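Local coordinates for putative Outer membrane protein (Helicobacter pylori, PDB 6GW5) that forms the adhesin domain of SabA, an outer membrane protein that probably attaches the bacterium to host-cell glycans, at residues A[97-102]-A[124-129]; A[110-115]-A[206-211]; A[150-155]-A[165-170]. All coordinates share one frame; numbering follows the deposited sequence.

Contact 1: A[97-102]-A[124-129]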
# COMPACT_ATOMS: atom_id res chain seq x y z
N ALA A 97 -9.75 -35.01 25.68
CA ALA A 97 -11.09 -34.51 25.38
C ALA A 97 -11.68 -35.26 24.20
O ALA A 97 -10.96 -35.71 23.32
CB ALA A 97 -11.03 -33.03 25.09
N SER A 98 -13.01 -35.34 24.17
CA SER A 98 -13.72 -36.04 23.10
C SER A 98 -13.71 -35.36 21.70
O SER A 98 -14.26 -35.94 20.76
CB SER A 98 -15.18 -36.22 23.54
OG SER A 98 -15.90 -36.99 22.60
N VAL A 99 -13.14 -34.16 21.58
CA VAL A 99 -13.16 -33.37 20.32
C VAL A 99 -12.46 -33.96 19.12
O VAL A 99 -11.40 -34.58 19.24
CB VAL A 99 -12.59 -31.94 20.49
CG1 VAL A 99 -13.52 -31.09 21.34
CG2 VAL A 99 -11.16 -31.95 21.04
N GLN A 100 -13.04 -33.70 17.95
CA GLN A 100 -12.58 -34.25 16.68
C GLN A 100 -11.23 -33.70 16.31
O GLN A 100 -11.02 -32.49 16.40
CB GLN A 100 -13.56 -33.89 15.56
CG GLN A 100 -13.24 -34.57 14.23
CD GLN A 100 -14.50 -35.15 13.62
OE1 GLN A 100 -15.49 -34.43 13.39
NE2 GLN A 100 -14.49 -36.46 13.36
N GLY A 101 -10.34 -34.57 15.87
CA GLY A 101 -9.00 -34.20 15.42
C GLY A 101 -7.93 -34.34 16.48
O GLY A 101 -6.74 -34.21 16.17
N ASN A 102 -8.31 -34.61 17.72
CA ASN A 102 -7.32 -34.76 18.81
C ASN A 102 -6.33 -35.89 18.51
O ASN A 102 -6.72 -36.98 18.14
CB ASN A 102 -8.03 -35.01 20.14
CG ASN A 102 -7.36 -34.35 21.32
OD1 ASN A 102 -6.42 -33.56 21.18
ND2 ASN A 102 -7.85 -34.66 22.52
N THR A 124 -10.32 -23.46 26.33
CA THR A 124 -9.64 -22.56 25.44
C THR A 124 -9.83 -23.00 23.99
O THR A 124 -10.09 -22.18 23.11
CB THR A 124 -8.16 -22.47 25.77
OG1 THR A 124 -7.97 -22.00 27.12
CG2 THR A 124 -7.46 -21.51 24.83
N TYR A 125 -9.73 -24.29 23.73
CA TYR A 125 -9.83 -24.80 22.36
C TYR A 125 -11.19 -24.53 21.74
O TYR A 125 -11.29 -24.25 20.55
CB TYR A 125 -9.51 -26.28 22.29
CG TYR A 125 -9.77 -26.89 20.91
CD1 TYR A 125 -8.90 -26.65 19.84
CD2 TYR A 125 -10.89 -27.71 20.68
CE1 TYR A 125 -9.13 -27.21 18.59
CE2 TYR A 125 -11.14 -28.27 19.44
CZ TYR A 125 -10.27 -28.00 18.40
OH TYR A 125 -10.52 -28.55 17.17
N ASP A 126 -12.24 -24.67 22.53
CA ASP A 126 -13.60 -24.63 21.99
C ASP A 126 -13.90 -23.21 21.49
O ASP A 126 -14.63 -23.05 20.50
CB ASP A 126 -14.67 -25.13 23.02
CG ASP A 126 -14.69 -26.69 23.22
OD1 ASP A 126 -14.41 -27.46 22.27
OD2 ASP A 126 -14.99 -27.14 24.36
N LYS A 127 -13.33 -22.19 22.16
CA LYS A 127 -13.51 -20.80 21.73
C LYS A 127 -12.79 -20.58 20.39
O LYS A 127 -13.39 -20.01 19.47
CB LYS A 127 -12.91 -19.76 22.69
CG LYS A 127 -13.05 -19.99 24.20
CD LYS A 127 -12.71 -18.71 24.97
CE LYS A 127 -12.27 -18.87 26.40
NZ LYS A 127 -13.36 -19.31 27.30
N MET A 128 -11.52 -20.98 20.35
CA MET A 128 -10.75 -20.99 19.13
C MET A 128 -11.55 -21.61 18.01
O MET A 128 -11.73 -21.00 16.95
CB MET A 128 -9.50 -21.82 19.33
CG MET A 128 -8.34 -21.11 20.00
SD MET A 128 -6.88 -22.17 20.01
CE MET A 128 -5.84 -21.17 21.06
N LYS A 129 -12.05 -22.81 18.24
CA LYS A 129 -12.74 -23.60 17.19
C LYS A 129 -14.00 -22.88 16.72
O LYS A 129 -14.31 -22.84 15.54
CB LYS A 129 -13.05 -25.03 17.72
CG LYS A 129 -13.98 -25.89 16.91
CD LYS A 129 -13.27 -26.52 15.74
CE LYS A 129 -14.19 -27.47 15.01
NZ LYS A 129 -14.01 -27.43 13.53
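The type II beta turn from V99 to N102 sits beside helix 122-139, and its first residue, V99, meets the side chains of Y125 and D126. V99 points its side chain toward the helix; both methyls approach Y125, and CG1 also reaches D126. CG2 comes obliquely to the Y125 ring, where it lies 4.0 Å from CE2, and the two side chains run past one another in opposite senses. CG1 faces both neighbours, 3.9 Å from D126 OD1 and 4.2 Å from Y125 CE2. The D126 carboxylate is turned to the turn by its end alone, and its OD1 makes a van der Waals contact with V99 CG1. Its other oxygen, OD2, is hydrogen-bonded to Q122 NE2, one helical turn earlier.

What brings the tyrosine here is its first torsion: CG stands anti to the backbone N (chi1 172°), and the ring extends from the helix along the turn until OH lies 4.0 Å from Q100 O. K129, on the following turn of the same helix, sets CB 4.1 Å above one face of the ring and offset toward its rim. The predicted coiled-coil segment thus presents an aromatic group at its beginning to a loop with little regular structure of its own. Within that loop G101 holds the third position of the turn with a positive phi of 95°, where type II turns commonly place glycine, and the closing bond from N102 N to V99 O is weak. N102 ND2 reaches back to A97 O in a second weak bond. The loop is tied further by N102 OD1, which accepts from V88 N of strand 87-89, and Y125 also packs on L84 and on W76 of helix 60-79.

Contact 2: A[110-115]-A[206-211]. Unlike the reference sequence in segment 206-211: D209 (reference Gly).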
# COMPACT_ATOMS: atom_id res chain seq x y z
N GLN A 110 6.59 -38.49 21.83
CA GLN A 110 7.45 -38.41 20.68
C GLN A 110 7.83 -36.99 20.32
O GLN A 110 9.01 -36.70 20.21
CB GLN A 110 6.79 -39.08 19.49
CG GLN A 110 6.63 -40.60 19.69
CD GLN A 110 5.83 -41.33 18.59
OE1 GLN A 110 5.50 -42.53 18.71
NE2 GLN A 110 5.50 -40.62 17.51
N ASN A 111 6.86 -36.10 20.13
CA ASN A 111 7.23 -34.75 19.57
C ASN A 111 7.32 -33.58 20.53
O ASN A 111 7.83 -32.53 20.14
CB ASN A 111 6.33 -34.37 18.40
CG ASN A 111 6.19 -35.47 17.41
OD1 ASN A 111 7.13 -36.22 17.16
ND2 ASN A 111 5.04 -35.58 16.84
N CYS A 112 6.84 -33.74 21.77
CA CYS A 112 6.87 -32.66 22.74
C CYS A 112 7.74 -32.99 23.93
O CYS A 112 7.45 -32.61 25.07
CB CYS A 112 5.45 -32.29 23.18
SG CYS A 112 5.33 -30.67 24.01
N SER A 113 8.87 -33.63 23.67
CA SER A 113 9.91 -33.68 24.72
C SER A 113 10.44 -32.30 25.01
O SER A 113 10.16 -31.30 24.33
CB SER A 113 11.05 -34.62 24.33
OG SER A 113 10.60 -35.94 24.37
N GLY A 114 11.17 -32.22 26.09
CA GLY A 114 11.71 -30.96 26.48
C GLY A 114 10.69 -30.01 27.03
O GLY A 114 9.47 -30.24 27.01
N ILE A 115 11.25 -28.90 27.52
CA ILE A 115 10.60 -28.01 28.48
C ILE A 115 9.23 -27.44 28.11
O ILE A 115 8.50 -27.02 29.02
CB ILE A 115 11.54 -26.85 28.91
CG1 ILE A 115 12.02 -26.02 27.71
CG2 ILE A 115 12.74 -27.37 29.68
CD1 ILE A 115 11.23 -24.76 27.45
N ASP A 206 9.64 -29.84 11.32
CA ASP A 206 9.28 -30.88 12.30
C ASP A 206 9.48 -30.44 13.74
O ASP A 206 9.34 -31.22 14.66
CB ASP A 206 10.00 -32.19 11.98
CG ASP A 206 11.49 -32.06 12.04
OD1 ASP A 206 11.98 -30.97 12.44
OD2 ASP A 206 12.18 -33.06 11.72
N SER A 207 9.74 -29.14 13.92
CA SER A 207 9.98 -28.55 15.22
C SER A 207 8.69 -28.41 16.03
O SER A 207 7.56 -28.67 15.55
CB SER A 207 10.67 -27.19 15.04
OG SER A 207 9.85 -26.30 14.31
N THR A 208 8.90 -28.00 17.27
CA THR A 208 7.85 -27.83 18.24
C THR A 208 8.15 -26.61 19.05
O THR A 208 9.14 -26.58 19.77
CB THR A 208 7.75 -29.07 19.13
OG1 THR A 208 7.36 -30.18 18.30
CG2 THR A 208 6.73 -28.89 20.24
N ASP A 209 7.30 -25.59 18.91
CA ASP A 209 7.51 -24.36 19.61
C ASP A 209 6.20 -23.58 19.69
O ASP A 209 5.23 -23.93 19.05
CB ASP A 209 8.64 -23.56 18.93
CG ASP A 209 9.45 -22.69 19.92
OD1 ASP A 209 8.99 -22.38 21.05
OD2 ASP A 209 10.54 -22.24 19.49
N TYR A 210 6.16 -22.52 20.51
CA TYR A 210 4.93 -21.69 20.59
C TYR A 210 4.68 -21.00 19.22
O TYR A 210 5.64 -20.63 18.54
CB TYR A 210 5.00 -20.70 21.79
CG TYR A 210 5.27 -21.43 23.11
CD1 TYR A 210 4.30 -22.29 23.64
CD2 TYR A 210 6.49 -21.32 23.78
CE1 TYR A 210 4.53 -23.00 24.79
CE2 TYR A 210 6.73 -22.03 24.94
CZ TYR A 210 5.75 -22.89 25.44
OH TYR A 210 5.94 -23.61 26.61
N PRO A 211 3.42 -20.82 18.81
CA PRO A 211 3.15 -20.26 17.48
C PRO A 211 3.83 -18.92 17.20
O PRO A 211 4.25 -18.67 16.07
CB PRO A 211 1.63 -20.06 17.47
CG PRO A 211 1.12 -21.05 18.46
CD PRO A 211 2.18 -21.20 19.51
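This is a small, largely polar contact between the C-terminal end of helix 106-111 and the short strand 208-209, and it is carried by T208 and the backbone carbonyl of N111. The threonine directs its side chain at the helix end, and OG1 stops 3.0 Å from N111 O. The same hydroxyl lies 3.1 Å from S207 O. With CG2 anti to the backbone N of T208 and OG1 beside that nitrogen, both branches approach the carbonyl oxygen of N111, CG2 at 3.8 Å from N111 O; T208 CG2 is also 4.4 Å from C112 SG.

C112 is the first residue to leave helical geometry, and its sulfur is joined to C118 in a disulfide that ties the helix end to the residue just before strand 119-121. Further along strand 208-209, D209, which differs from the reference sequence, turns its carboxylate back on the chain: OD1 accepts from Y210 N at 2.9 Å, met 31° out of the carboxylate plane.

The two-stranded antiparallel sheet of 188-189 and 208-209 lies alongside the helix end. M189 of the partner strand packs on N111, C112 and T208 alike, while T208 also touches C118, placing the contact between this sheet and the disulfide-linked loop that leads to strand 119-121.

Contact 3: A[150-155]-A[165-170]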
# COMPACT_ATOMS: atom_id res chain seq x y z
N CYS A 150 -19.28 -9.26 2.16
CA CYS A 150 -19.92 -8.19 1.41
C CYS A 150 -18.90 -7.20 0.96
O CYS A 150 -17.82 -7.07 1.57
CB CYS A 150 -20.94 -7.48 2.29
SG CYS A 150 -22.21 -8.63 2.87
N ALA A 151 -19.24 -6.46 -0.08
CA ALA A 151 -18.45 -5.30 -0.46
C ALA A 151 -18.31 -4.38 0.73
O ALA A 151 -19.11 -4.44 1.64
CB ALA A 151 -19.11 -4.60 -1.64
N LEU A 152 -17.27 -3.56 0.75
CA LEU A 152 -17.01 -2.68 1.88
C LEU A 152 -18.15 -1.70 2.13
O LEU A 152 -18.24 -1.16 3.23
CB LEU A 152 -15.73 -1.88 1.66
CG LEU A 152 -14.40 -2.49 2.07
CD1 LEU A 152 -14.07 -3.63 1.15
CD2 LEU A 152 -13.31 -1.44 1.99
N SER A 153 -19.00 -1.49 1.13
CA SER A 153 -20.20 -0.66 1.26
C SER A 153 -21.30 -1.20 2.18
O SER A 153 -22.14 -0.42 2.59
CB SER A 153 -20.77 -0.29 -0.15
OG SER A 153 -20.94 -1.40 -1.00
N GLY A 154 -21.30 -2.51 2.46
CA GLY A 154 -22.20 -3.17 3.42
C GLY A 154 -22.99 -4.28 2.74
O GLY A 154 -22.75 -4.58 1.57
N CYS A 155 -23.95 -4.87 3.46
CA CYS A 155 -24.64 -6.08 2.96
C CYS A 155 -26.05 -5.86 2.38
O CYS A 155 -27.02 -6.53 2.76
CB CYS A 155 -24.65 -7.16 4.05
SG CYS A 155 -22.99 -7.76 4.55
N SER A 165 -21.72 -11.51 5.46
CA SER A 165 -20.74 -10.98 6.43
C SER A 165 -20.05 -9.70 5.99
O SER A 165 -19.47 -9.64 4.91
CB SER A 165 -19.69 -12.02 6.76
OG SER A 165 -18.82 -11.53 7.81
N THR A 166 -20.05 -8.71 6.87
CA THR A 166 -19.20 -7.54 6.67
C THR A 166 -17.73 -8.00 6.75
O THR A 166 -17.42 -9.02 7.34
CB THR A 166 -19.46 -6.39 7.67
OG1 THR A 166 -19.01 -6.76 8.98
CG2 THR A 166 -20.92 -5.97 7.69
N VAL A 167 -16.84 -7.27 6.10
CA VAL A 167 -15.41 -7.60 6.19
C VAL A 167 -14.88 -7.20 7.57
O VAL A 167 -13.94 -7.80 8.05
CB VAL A 167 -14.54 -6.99 5.04
CG1 VAL A 167 -15.04 -7.43 3.67
CG2 VAL A 167 -14.45 -5.46 5.08
N SER A 168 -15.44 -6.16 8.18
CA SER A 168 -15.00 -5.76 9.51
C SER A 168 -15.22 -6.87 10.51
O SER A 168 -14.35 -7.13 11.35
CB SER A 168 -15.71 -4.51 9.96
OG SER A 168 -14.98 -3.44 9.44
N ASN A 169 -16.39 -7.51 10.38
CA ASN A 169 -16.75 -8.68 11.15
C ASN A 169 -15.70 -9.79 11.01
O ASN A 169 -15.08 -10.17 12.03
CB ASN A 169 -18.13 -9.21 10.73
CG ASN A 169 -18.54 -10.43 11.53
OD1 ASN A 169 -18.54 -10.43 12.78
ND2 ASN A 169 -18.92 -11.49 10.82
N ALA A 170 -15.49 -10.24 9.76
CA ALA A 170 -14.45 -11.22 9.43
C ALA A 170 -13.07 -10.83 9.97
O ALA A 170 -12.39 -11.64 10.59
CB ALA A 170 -14.37 -11.43 7.95
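C150 N donates to the carbonyl oxygen of S165 over 2.8 Å, with an N-H...O angle of 163°. The cysteine's own sulfur comes near the same acceptor, C150 SG lying 3.6 Å from S165 O. C150 is bonded through that sulfur to C155, closing a six-residue disulfide loop whose middle is a type I beta turn from A151 to G154. From the other end of the loop, C155 SG lies over the next peptide link, 3.8 Å from S165 C, and it also touches T166 CG2, so the disulfide rests on the backbone just ahead of the helix.

That backbone is the N-terminal boundary of helix 167-183. T166 is the N-cap, its OG1 accepting from N169 N at 3.1 Å; OG1 sits between the backbone N and the carbonyl carbon (chi1 70°), which turns it toward the first helical turn. S165 OG is gripped from two directions: it accepts from N169 ND2, lying in the amide plane of N169, at an almost straight 175°, and it donates to T166 O. Both the backbone and the side-chain nitrogen of the asparagine thereby hold the cap residues in place.

V167, the first helical residue, points back at the loop. Its CG1 lies 3.5 Å from C150 O, and CG2 meets L152 CG. L152 and V167 both continue onto helix 215-240, where they touch S234 and V231, respectively, and Q235 NE2 of that helix is hydrogen-bonded to L152 O.

How the contacts relate
The three contacts lie on the same side of the chain's centre and share no touching atoms. Contacts 1 and 2 are the closest pair, their centres about 19 Å apart and their nearest atoms about 7 Å; their segments alternate along the sequence, so each brings together parts of the chain that flank a segment of the other. Contact 3 follows contact 1 in series, about 28 Å away between centres, joining the loop that leads from helix 122-139 to the start of helix 167-183. It falls wholly between the segments of contact 2, about 38 Å from it between centres. Contact 2 includes C112 of the C112-C118 disulfide, whereas contact 3 contains the whole C150-C155 disulfide.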